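Local coordinates for protein citrate synthase (Metallosphaera sedula, PDB 6ABX) that probably catalyses the condensation of oxaloacetate with acetyl-CoA and water to give citrate and CoA, a step of the tricarboxylic acid cycle, at residues A[224-229]-A[276-281]; A[166-171]-A[311-316]. One frame throughout, in Å; residues are numbered along the deposited sequence.

Contact 1. Residues A[224-229]-A[276-281]; sequences QFMEIE and NEEIKR
Met226 and Glu229, on the last turn and at the end of helix 220-228, meet Glu278 and Arg281 near the start of helix 277-297. The C-terminal end of one helix faces the N-terminal start of another, at the surface of the mainly helical citrate synthase fold. Met226 reaches across with its methyl: CE lies 4.4 Å from Glu278 OE2, a loose approach. That carboxylate has a stronger partner outside the two segments, probably a hydrogen bond to Tyr315. The carbonyl of Met226 takes part through water: Met226 O receives a hydrogen bond of 2.8 Å from a water that in turn accepts one from Arg281 NH2. The water sits at the edge of the guanidinium, in its plane. Ile228 is buried and packs on Ile285 and Val289 further along helix 277-297. Glu229 leaves the helix with a positive phi of 76°, and its carbonyl receives Arg281. The bond from Arg281 NH2 to Glu229 O is short, 2.7 Å, but weak, because the N-H points poorly at the oxygen (117°). In Arg281 the anti chi1 (180°) and extended chi2 carry CD to 3.3 Å from Glu229 O, and the bend at chi3 then turns the guanidinium so that NH2 meets this oxygen. With an alanine here, the Glu229 carbonyl would probably lose its partner across the contact and the water on Met226 O its link to the second helix. Helix 277-297 has Asn276 as its N-cap: OD1 accepts from Ile279 N at 3.0 Å, nearly along the C=O axis.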
loop_
_atom_site.group_PDB
_atom_site.type_symbol
_atom_site.label_atom_id
_atom_site.label_comp_id
_atom_site.label_asym_id
_atom_site.label_seq_id
_atom_site.Cartn_x
_atom_site.Cartn_y
_atom_site.Cartn_z
ATOM N N GLN A 224 -20.216 -9.257 -19.176
ATOM C CA GLN A 224 -21.538 -8.835 -19.689
ATOM C C GLN A 224 -21.673 -9.224 -21.161
ATOM O O GLN A 224 -22.680 -9.852 -21.572
ATOM C CB GLN A 224 -21.716 -7.310 -19.582
ATOM C CG GLN A 224 -23.054 -6.824 -19.090
ATOM C CD GLN A 224 -23.071 -6.767 -17.578
ATOM O OE1 GLN A 224 -22.315 -7.501 -16.937
ATOM N NE2 GLN A 224 -23.929 -5.922 -16.998
ATOM N N PHE A 225 -20.685 -8.854 -21.992
ATOM C CA PHE A 225 -20.746 -9.175 -23.414
ATOM C C PHE A 225 -20.856 -10.705 -23.613
ATOM O O PHE A 225 -21.605 -11.193 -24.507
ATOM C CB PHE A 225 -19.548 -8.637 -24.201
ATOM C CG PHE A 225 -19.262 -7.167 -24.014
ATOM C CD1 PHE A 225 -20.267 -6.234 -23.776
ATOM C CD2 PHE A 225 -17.947 -6.717 -24.054
ATOM C CE1 PHE A 225 -19.965 -4.885 -23.621
ATOM C CE2 PHE A 225 -17.654 -5.379 -23.880
ATOM C CZ PHE A 225 -18.650 -4.469 -23.634
ATOM N N MET A 226 -20.087 -11.473 -22.821
ATOM C CA MET A 226 -20.087 -12.921 -22.949
ATOM C C MET A 226 -21.469 -13.455 -22.541
ATOM O O MET A 226 -21.977 -14.351 -23.189
ATOM C CB MET A 226 -18.999 -13.547 -22.081
ATOM C CG MET A 226 -17.630 -13.272 -22.622
ATOM S SD MET A 226 -16.398 -13.944 -21.503
ATOM C CE MET A 226 -15.041 -13.974 -22.656
ATOM N N GLU A 227 -22.072 -12.879 -21.509
ATOM C CA GLU A 227 -23.428 -13.354 -21.048
ATOM C C GLU A 227 -24.496 -13.039 -22.111
ATOM O O GLU A 227 -25.434 -13.848 -22.318
ATOM C CB GLU A 227 -23.815 -12.753 -19.699
ATOM C CG GLU A 227 -22.949 -13.217 -18.540
ATOM C CD GLU A 227 -23.224 -12.530 -17.223
ATOM O OE1 GLU A 227 -23.959 -11.525 -17.205
ATOM O OE2 GLU A 227 -22.707 -13.017 -16.198
ATOM N N ILE A 228 -24.347 -11.937 -22.850
ATOM C CA ILE A 228 -25.296 -11.544 -23.899
ATOM C C ILE A 228 -25.265 -12.616 -24.992
ATOM O O ILE A 228 -26.314 -12.985 -25.509
ATOM C CB ILE A 228 -25.009 -10.128 -24.430
ATOM C CG1 ILE A 228 -25.304 -9.068 -23.366
ATOM C CG2 ILE A 228 -25.715 -9.831 -25.747
ATOM C CD1 ILE A 228 -24.725 -7.746 -23.672
ATOM N N GLU A 229 -24.053 -13.097 -25.320
ATOM C CA GLU A 229 -23.795 -14.235 -26.228
ATOM C C GLU A 229 -23.964 -13.882 -27.709
ATOM O O GLU A 229 -23.092 -14.210 -28.529
ATOM C CB GLU A 229 -24.709 -15.427 -25.942
ATOM C CG GLU A 229 -24.328 -16.214 -24.715
ATOM C CD GLU A 229 -24.888 -17.628 -24.690
ATOM O OE1 GLU A 229 -25.216 -18.103 -23.587
ATOM O OE2 GLU A 229 -24.998 -18.249 -25.780
ATOM N N ASN A 276 -11.072 -14.024 -34.514
ATOM C CA ASN A 276 -11.783 -15.258 -34.728
ATOM C C ASN A 276 -13.284 -14.945 -34.570
ATOM O O ASN A 276 -13.694 -13.795 -34.274
ATOM C CB ASN A 276 -11.234 -16.373 -33.830
ATOM C CG ASN A 276 -11.494 -16.126 -32.360
ATOM O OD1 ASN A 276 -12.413 -15.387 -32.021
ATOM N ND2 ASN A 276 -10.700 -16.735 -31.487
ATOM N N GLU A 277 -14.120 -15.966 -34.750
ATOM C CA GLU A 277 -15.535 -15.718 -34.806
ATOM C C GLU A 277 -16.059 -15.281 -33.435
ATOM O O GLU A 277 -17.001 -14.493 -33.391
ATOM C CB GLU A 277 -16.281 -16.903 -35.397
ATOM C CG GLU A 277 -16.371 -16.761 -36.904
ATOM C CD GLU A 277 -17.282 -15.642 -37.398
ATOM O OE1 GLU A 277 -16.753 -14.623 -37.891
ATOM O OE2 GLU A 277 -18.531 -15.802 -37.292
ATOM N N GLU A 278 -15.437 -15.750 -32.352
ATOM C CA GLU A 278 -15.852 -15.346 -31.000
ATOM C C GLU A 278 -15.590 -13.841 -30.797
ATOM O O GLU A 278 -16.465 -13.112 -30.330
ATOM C CB GLU A 278 -15.168 -16.223 -29.946
ATOM C CG GLU A 278 -15.392 -15.762 -28.516
ATOM C CD GLU A 278 -14.542 -16.478 -27.484
ATOM O OE1 GLU A 278 -13.577 -17.138 -27.880
ATOM O OE2 GLU A 278 -14.851 -16.387 -26.303
ATOM N N ILE A 279 -14.414 -13.348 -31.188
ATOM C CA ILE A 279 -14.050 -11.996 -30.904
ATOM C C ILE A 279 -14.894 -11.058 -31.777
ATOM O O ILE A 279 -15.317 -9.995 -31.350
ATOM C CB ILE A 279 -12.530 -11.786 -31.068
ATOM C CG1 ILE A 279 -11.723 -12.663 -30.106
ATOM C CG2 ILE A 279 -12.185 -10.321 -30.964
ATOM C CD1 ILE A 279 -12.078 -12.522 -28.631
ATOM N N LYS A 280 -15.126 -11.441 -33.044
ATOM C CA LYS A 280 -15.929 -10.599 -33.909
ATOM C C LYS A 280 -17.342 -10.395 -33.304
ATOM O O LYS A 280 -17.866 -9.294 -33.282
ATOM C CB LYS A 280 -16.046 -11.236 -35.297
ATOM C CG LYS A 280 -16.702 -10.342 -36.341
ATOM C CD LYS A 280 -16.148 -10.533 -37.742
ATOM C CE LYS A 280 -16.104 -9.237 -38.527
ATOM N NZ LYS A 280 -17.471 -8.727 -38.786
ATOM N N ARG A 281 -17.924 -11.488 -32.835
ATOM C CA ARG A 281 -19.233 -11.538 -32.215
ATOM C C ARG A 281 -19.226 -10.622 -30.986
ATOM O O ARG A 281 -20.120 -9.771 -30.796
ATOM C CB ARG A 281 -19.529 -12.987 -31.846
ATOM C CG ARG A 281 -20.868 -13.230 -31.172
ATOM C CD ARG A 281 -21.265 -14.699 -31.213
ATOM N NE ARG A 281 -20.275 -15.595 -30.621
ATOM C CZ ARG A 281 -20.049 -15.762 -29.304
ATOM N NH1 ARG A 281 -19.350 -16.804 -28.906
ATOM N NH2 ARG A 281 -20.481 -14.903 -28.386
HETATM O O HOH W 1 -20.556 -15.608 -25.260
#

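Contact 2. Residues A[166-171]-A[311-316]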
loop_
_atom_site.group_PDB
_atom_site.type_symbol
_atom_site.label_atom_id
_atom_site.label_comp_id
_atom_site.label_asym_id
_atom_site.label_seq_id
_atom_site.Cartn_x
_atom_site.Cartn_y
_atom_site.Cartn_z
ATOM N N THR A 166 0.861 -6.691 -32.041
ATOM C CA THR A 166 1.796 -5.956 -31.213
ATOM C C THR A 166 1.347 -4.503 -31.057
ATOM O O THR A 166 1.401 -3.964 -29.941
ATOM C CB THR A 166 3.210 -5.991 -31.782
ATOM O OG1 THR A 166 3.509 -7.393 -31.789
ATOM C CG2 THR A 166 4.190 -5.181 -30.970
ATOM N N ARG A 167 1.002 -3.852 -32.173
ATOM C CA ARG A 167 0.630 -2.473 -32.139
ATOM C C ARG A 167 -0.586 -2.236 -31.242
ATOM O O ARG A 167 -0.631 -1.264 -30.464
ATOM C CB ARG A 167 0.279 -1.993 -33.549
ATOM C CG ARG A 167 -0.052 -0.519 -33.613
ATOM C CD ARG A 167 1.222 0.268 -33.478
ATOM N NE ARG A 167 1.007 1.691 -33.658
ATOM C CZ ARG A 167 1.035 2.316 -34.837
ATOM N NH1 ARG A 167 1.105 1.627 -35.971
ATOM N NH2 ARG A 167 1.029 3.640 -34.863
ATOM N N VAL A 168 -1.596 -3.102 -31.346
ATOM C CA VAL A 168 -2.817 -2.977 -30.518
ATOM C C VAL A 168 -2.469 -3.105 -29.035
ATOM O O VAL A 168 -2.923 -2.293 -28.226
ATOM C CB VAL A 168 -3.930 -3.962 -30.943
ATOM C CG1 VAL A 168 -5.125 -3.781 -30.032
ATOM C CG2 VAL A 168 -4.331 -3.730 -32.405
ATOM N N LEU A 169 -1.611 -4.057 -28.684
ATOM C CA LEU A 169 -1.206 -4.199 -27.265
ATOM C C LEU A 169 -0.448 -2.941 -26.817
ATOM O O LEU A 169 -0.678 -2.394 -25.698
ATOM C CB LEU A 169 -0.327 -5.423 -27.029
ATOM C CG LEU A 169 0.131 -5.561 -25.583
ATOM C CD1 LEU A 169 -1.020 -5.593 -24.624
ATOM C CD2 LEU A 169 0.986 -6.810 -25.406
ATOM N N ASP A 170 0.462 -2.444 -27.675
ATOM C CA ASP A 170 1.277 -1.307 -27.356
ATOM C C ASP A 170 0.389 -0.083 -27.038
ATOM O O ASP A 170 0.546 0.606 -26.041
ATOM C CB ASP A 170 2.211 -1.045 -28.527
ATOM C CG ASP A 170 3.448 -0.326 -28.089
ATOM O OD1 ASP A 170 4.258 -0.947 -27.306
ATOM O OD2 ASP A 170 3.539 0.824 -28.474
ATOM N N VAL A 171 -0.566 0.214 -27.901
ATOM C CA VAL A 171 -1.490 1.302 -27.650
ATOM C C VAL A 171 -2.326 1.057 -26.385
ATOM O O VAL A 171 -2.440 1.994 -25.525
ATOM C CB VAL A 171 -2.394 1.544 -28.865
ATOM C CG1 VAL A 171 -3.508 2.554 -28.553
ATOM C CG2 VAL A 171 -1.589 1.993 -30.064
ATOM N N GLY A 311 -11.011 -4.787 -21.439
ATOM C CA GLY A 311 -11.012 -6.221 -21.170
ATOM C C GLY A 311 -11.172 -7.065 -22.432
ATOM O O GLY A 311 -10.479 -8.063 -22.628
ATOM N N LEU A 312 -12.056 -6.657 -23.338
ATOM C CA LEU A 312 -12.277 -7.353 -24.591
ATOM C C LEU A 312 -11.030 -7.357 -25.481
ATOM O O LEU A 312 -10.659 -8.377 -26.066
ATOM C CB LEU A 312 -13.494 -6.721 -25.281
ATOM C CG LEU A 312 -13.790 -7.231 -26.683
ATOM C CD1 LEU A 312 -13.917 -8.737 -26.670
ATOM C CD2 LEU A 312 -15.054 -6.574 -27.201
ATOM N N VAL A 313 -10.326 -6.223 -25.539
ATOM C CA VAL A 313 -9.056 -6.120 -26.302
ATOM C C VAL A 313 -7.993 -7.063 -25.726
ATOM O O VAL A 313 -7.395 -7.800 -26.481
ATOM C CB VAL A 313 -8.564 -4.665 -26.357
ATOM C CG1 VAL A 313 -7.125 -4.553 -26.836
ATOM C CG2 VAL A 313 -9.490 -3.813 -27.210
ATOM N N PHE A 314 -7.815 -7.077 -24.411
ATOM C CA PHE A 314 -6.804 -7.959 -23.789
ATOM C C PHE A 314 -7.203 -9.432 -23.957
ATOM O O PHE A 314 -6.367 -10.290 -24.211
ATOM C CB PHE A 314 -6.601 -7.568 -22.332
ATOM C CG PHE A 314 -5.832 -6.280 -22.199
ATOM C CD1 PHE A 314 -4.583 -6.141 -22.763
ATOM C CD2 PHE A 314 -6.340 -5.226 -21.468
ATOM C CE1 PHE A 314 -3.875 -4.951 -22.648
ATOM C CE2 PHE A 314 -5.620 -4.037 -21.357
ATOM C CZ PHE A 314 -4.420 -3.890 -21.994
ATOM N N TYR A 315 -8.506 -9.735 -23.853
ATOM C CA TYR A 315 -9.001 -11.079 -24.108
ATOM C C TYR A 315 -8.700 -11.502 -25.553
ATOM O O TYR A 315 -8.297 -12.664 -25.788
ATOM C CB TYR A 315 -10.497 -11.156 -23.775
ATOM C CG TYR A 315 -11.136 -12.494 -24.055
ATOM C CD1 TYR A 315 -10.815 -13.594 -23.279
ATOM C CD2 TYR A 315 -12.084 -12.660 -25.041
ATOM C CE1 TYR A 315 -11.384 -14.836 -23.509
ATOM C CE2 TYR A 315 -12.660 -13.905 -25.299
ATOM C CZ TYR A 315 -12.308 -14.991 -24.527
ATOM O OH TYR A 315 -12.871 -16.227 -24.703
ATOM N N ALA A 316 -8.899 -10.596 -26.503
ATOM C CA ALA A 316 -8.696 -10.831 -27.926
ATOM C C ALA A 316 -7.229 -11.197 -28.190
ATOM O O ALA A 316 -6.918 -11.948 -29.092
ATOM C CB ALA A 316 -9.123 -9.635 -28.735
#
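Helix 163-174 packs here on the short helix 310-316, in the buried interior of the helical citrate synthase fold. The contact is wholly apolar and rests on two pairs of neighbouring residues. Val168 and Val313 point toward each other, and their CG1 methyls meet at 3.8 Å. In both valines CG1 is anti to the backbone N (chi1 179° in Val168, 167° in Val313). This puts CG1 of each valine on the side facing the other; CG2 takes no part across the contact. Next to them, Leu169 meets Phe314, the two side chains crossing at about a right angle. A single methyl of the leucine reaches the ring. It comes to the edge of the ring, not over a face. At this level the backbones stand 7.6 Å apart, measured from Leu169 CA to Phe314 CA. Other parts of the fold close round the second pair. The ring of Phe314 also meets that of Phe324, with the planes at about 30°, and Leu169 packs on Phe152 and Leu153 of helix 148-157. Leu169 CD1 lies in the plane of the Phe314 ring, 3.5 Å from CE1 and 4.1 Å from CD1.

Overall arrangement
Contact 1 lies at the surface and contact 2 in the interior, with centres about 16 Å apart. Both segments of contact 1 fall in the chain between the two segments of contact 2. Tyr315 of segment 311-316 joins them. Its OH makes a probable hydrogen bond of 2.6 Å with Glu278 OE2, and its CZ packs 3.5 Å from Met226 CE. Ile279 CD1 adds packing 3.6 Å from Tyr315 CD2. Helix 310-316 thus faces helix 163-174 with Val313 and Phe314 and contact 1 with Tyr315. Contact 2 is the nearer to the active site: the Phe314 side chain is about 11 Å from bound citrate and about 9 Å from the side chain of Asp307, a predicted active-site residue.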